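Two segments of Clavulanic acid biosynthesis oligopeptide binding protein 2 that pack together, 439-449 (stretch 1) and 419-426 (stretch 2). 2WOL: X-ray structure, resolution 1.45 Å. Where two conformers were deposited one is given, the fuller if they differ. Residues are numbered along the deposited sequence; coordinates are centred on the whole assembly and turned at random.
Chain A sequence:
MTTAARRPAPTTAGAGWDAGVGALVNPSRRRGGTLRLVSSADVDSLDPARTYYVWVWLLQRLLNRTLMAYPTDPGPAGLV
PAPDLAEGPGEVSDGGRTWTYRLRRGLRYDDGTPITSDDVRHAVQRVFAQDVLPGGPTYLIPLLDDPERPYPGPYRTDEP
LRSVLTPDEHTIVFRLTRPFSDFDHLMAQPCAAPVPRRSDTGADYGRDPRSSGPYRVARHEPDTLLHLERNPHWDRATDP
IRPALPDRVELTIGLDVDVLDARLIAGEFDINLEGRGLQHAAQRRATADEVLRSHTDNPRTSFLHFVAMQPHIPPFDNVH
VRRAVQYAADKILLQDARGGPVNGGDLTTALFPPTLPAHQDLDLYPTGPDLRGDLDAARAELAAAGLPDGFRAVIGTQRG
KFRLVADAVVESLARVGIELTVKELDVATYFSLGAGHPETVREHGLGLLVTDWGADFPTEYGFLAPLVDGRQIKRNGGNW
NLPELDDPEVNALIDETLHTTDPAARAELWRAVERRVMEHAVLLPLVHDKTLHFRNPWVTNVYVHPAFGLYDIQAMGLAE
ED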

# COMPACT_ATOMS: atom_id res chain seq x y z
N GLU A 439 5.65 -1.49 22.99
CA GLU A 439 5.92 -0.91 24.31
C GLU A 439 4.97 0.25 24.62
O GLU A 439 4.52 0.40 25.76
CB GLU A 439 7.36 -0.41 24.41
CG GLU A 439 8.43 -1.50 24.47
CD GLU A 439 9.84 -0.94 24.33
OE1 GLU A 439 10.13 0.13 24.92
OE2 GLU A 439 10.66 -1.56 23.62
N THR A 440 4.65 1.05 23.60
CA THR A 440 3.72 2.17 23.75
C THR A 440 2.32 1.66 24.06
O THR A 440 1.62 2.20 24.91
CB THR A 440 3.69 3.06 22.49
OG1 THR A 440 5.01 3.55 22.23
CG2 THR A 440 2.75 4.25 22.68
N VAL A 441 1.92 0.60 23.35
CA VAL A 441 0.62 -0.04 23.57
C VAL A 441 0.49 -0.50 25.03
O VAL A 441 -0.55 -0.29 25.66
CB VAL A 441 0.41 -1.22 22.57
CG1 VAL A 441 -0.84 -2.03 22.93
CG2 VAL A 441 0.30 -0.69 21.15
N ARG A 442 1.56 -1.08 25.57
CA ARG A 442 1.59 -1.51 26.97
C ARG A 442 1.65 -0.34 27.95
O ARG A 442 0.95 -0.35 28.96
CB ARG A 442 2.73 -2.50 27.20
CG ARG A 442 2.47 -3.87 26.62
CD ARG A 442 3.76 -4.67 26.49
NE ARG A 442 3.51 -6.03 26.03
CZ ARG A 442 3.32 -6.37 24.76
NH1 ARG A 442 3.34 -5.44 23.80
NH2 ARG A 442 3.12 -7.65 24.44
N GLU A 443 2.48 0.66 27.65
CA GLU A 443 2.62 1.85 28.51
C GLU A 443 1.27 2.52 28.80
O GLU A 443 0.99 2.89 29.95
CB GLU A 443 3.58 2.86 27.88
CG GLU A 443 3.76 4.14 28.70
CD GLU A 443 4.65 5.19 28.03
OE1 GLU A 443 5.37 4.85 27.07
OE2 GLU A 443 4.62 6.35 28.48
N HIS A 444 0.45 2.66 27.77
CA HIS A 444 -0.82 3.36 27.88
C HIS A 444 -2.01 2.42 28.03
O HIS A 444 -3.14 2.88 28.18
CB HIS A 444 -1.02 4.28 26.68
CG HIS A 444 0.03 5.34 26.56
ND1 HIS A 444 0.11 6.42 27.42
CD2 HIS A 444 1.06 5.48 25.69
CE1 HIS A 444 1.13 7.18 27.08
NE2 HIS A 444 1.72 6.64 26.03
N GLY A 445 -1.75 1.12 28.02
CA GLY A 445 -2.79 0.11 28.23
C GLY A 445 -3.88 0.20 27.18
O GLY A 445 -5.07 0.30 27.51
N LEU A 446 -3.47 0.16 25.92
CA LEU A 446 -4.37 0.37 24.78
C LEU A 446 -4.97 -0.95 24.32
O LEU A 446 -4.45 -1.62 23.42
CB LEU A 446 -3.63 1.08 23.64
CG LEU A 446 -2.94 2.39 24.03
CD1 LEU A 446 -2.14 2.99 22.88
CD2 LEU A 446 -3.93 3.41 24.59
N GLY A 447 -6.09 -1.32 24.95
CA GLY A 447 -6.78 -2.58 24.67
C GLY A 447 -7.41 -2.61 23.30
O GLY A 447 -7.58 -3.69 22.72
N LEU A 448 -7.78 -1.43 22.80
CA LEU A 448 -8.26 -1.27 21.42
C LEU A 448 -7.45 -0.20 20.71
O LEU A 448 -6.99 0.76 21.35
CB LEU A 448 -9.75 -0.88 21.40
CG LEU A 448 -10.74 -1.67 22.26
CD1 LEU A 448 -11.03 -0.89 23.54
CD2 LEU A 448 -12.03 -1.94 21.51
N LEU A 449 -7.29 -0.36 19.40
CA LEU A 449 -6.54 0.59 18.57
C LEU A 449 -7.26 0.81 17.26
O LEU A 449 -7.68 -0.16 16.61
CB LEU A 449 -5.13 0.06 18.28
CG LEU A 449 -4.15 -0.02 19.46
CD1 LEU A 449 -2.96 -0.90 19.11
CD2 LEU A 449 -3.70 1.39 19.85
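Stretch 2 419-426: ELTVKELD

Most of stretch 2 is an extended strand laid across the helix, turn and strand of stretch 1, running against the helix: their N-to-C directions differ by 142°, and the axes come no closer than 11.3 Å. At that spacing side chains alone bridge the gap, and no hydrogen bond crosses it.

The first contact is Thr-440, whose CG2 lies 4.4 Å from Leu-425 CD2, a light touch. One helical turn later, His-444 N bonds back to Thr-440 O (3.1 Å); its CA-to-CB bond points toward the strand, and the ring reaches Lys-423. Lys-423 places CE over one face of the His-444 imidazole, 3.9 Å from the ring centroid, in a CH-pi contact; Leu-425 CD2 approaches the same ring obliquely, 4.2 Å from His-444 CD2.

Gly-445 then leaves helical geometry with positive phi, a conformation that favours glycine, and Leu-446 N bonds to Val-441 O (3.0 Å) as the chain turns. Leu-446 spans two strand residues: its CD1 meets Leu-425 CD1 at 3.9 Å, its CD2 Lys-423 CB at 3.8 Å. Finally Leu-448 CD1 packs on Leu-420 CD2 at 3.7 Å.

The rule is economical: Leu-420, Lys-423 and Leu-425 supply every strand contact, while Val-422 points away.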

# COMPACT_ATOMS: atom_id res chain seq x y z
N GLU A 419 -17.12 0.76 29.13
CA GLU A 419 -16.85 2.19 29.28
C GLU A 419 -15.44 2.49 28.83
O GLU A 419 -14.46 2.15 29.50
CB GLU A 419 -17.02 2.62 30.75
CG GLU A 419 -18.39 2.35 31.35
CD GLU A 419 -18.43 2.65 32.84
OE1 GLU A 419 -17.64 3.51 33.30
OE2 GLU A 419 -19.24 2.02 33.55
N LEU A 420 -15.33 3.15 27.68
CA LEU A 420 -14.03 3.47 27.11
C LEU A 420 -13.68 4.93 27.29
O LEU A 420 -14.54 5.81 27.20
CB LEU A 420 -13.98 3.14 25.62
CG LEU A 420 -14.26 1.72 25.14
CD1 LEU A 420 -14.00 1.66 23.64
CD2 LEU A 420 -13.41 0.71 25.87
N THR A 421 -12.40 5.18 27.54
CA THR A 421 -11.84 6.51 27.39
C THR A 421 -10.86 6.47 26.22
O THR A 421 -10.39 5.40 25.82
CB THR A 421 -11.16 7.01 28.68
OG1 THR A 421 -10.19 6.05 29.10
CG2 THR A 421 -12.19 7.19 29.79
N VAL A 422 -10.56 7.64 25.67
CA VAL A 422 -9.79 7.75 24.44
C VAL A 422 -8.40 8.31 24.73
O VAL A 422 -8.26 9.34 25.40
CB VAL A 422 -10.52 8.65 23.42
CG1 VAL A 422 -9.75 8.73 22.12
CG2 VAL A 422 -11.94 8.15 23.16
N LYS A 423 -7.38 7.62 24.24
CA LYS A 423 -6.00 8.10 24.33
C LYS A 423 -5.50 8.45 22.93
O LYS A 423 -5.36 7.58 22.07
CB LYS A 423 -5.09 7.04 24.98
CG LYS A 423 -3.59 7.38 24.97
CD LYS A 423 -3.26 8.59 25.83
CE LYS A 423 -1.80 8.98 25.69
NZ LYS A 423 -1.45 10.13 26.57
N GLU A 424 -5.26 9.74 22.71
CA GLU A 424 -4.73 10.21 21.44
C GLU A 424 -3.22 10.14 21.42
O GLU A 424 -2.55 10.49 22.40
CB GLU A 424 -5.21 11.63 21.13
CG GLU A 424 -6.67 11.70 20.72
CD GLU A 424 -7.13 13.10 20.40
OE1 GLU A 424 -6.45 14.08 20.80
OE2 GLU A 424 -8.18 13.24 19.74
N LEU A 425 -2.68 9.67 20.29
CA LEU A 425 -1.24 9.58 20.10
C LEU A 425 -0.82 10.48 18.94
O LEU A 425 -1.62 10.76 18.05
CB LEU A 425 -0.82 8.13 19.83
CG LEU A 425 -1.19 7.07 20.89
CD1 LEU A 425 -0.92 5.66 20.36
CD2 LEU A 425 -0.44 7.31 22.20
N ASP A 426 0.43 10.93 18.97
CA ASP A 426 0.99 11.79 17.92
C ASP A 426 0.75 11.20 16.53
O ASP A 426 1.01 10.02 16.28
CB ASP A 426 2.49 12.00 18.15
CG ASP A 426 3.02 13.25 17.48
OD1 ASP A 426 2.59 13.58 16.35
OD2 ASP A 426 3.90 13.91 18.08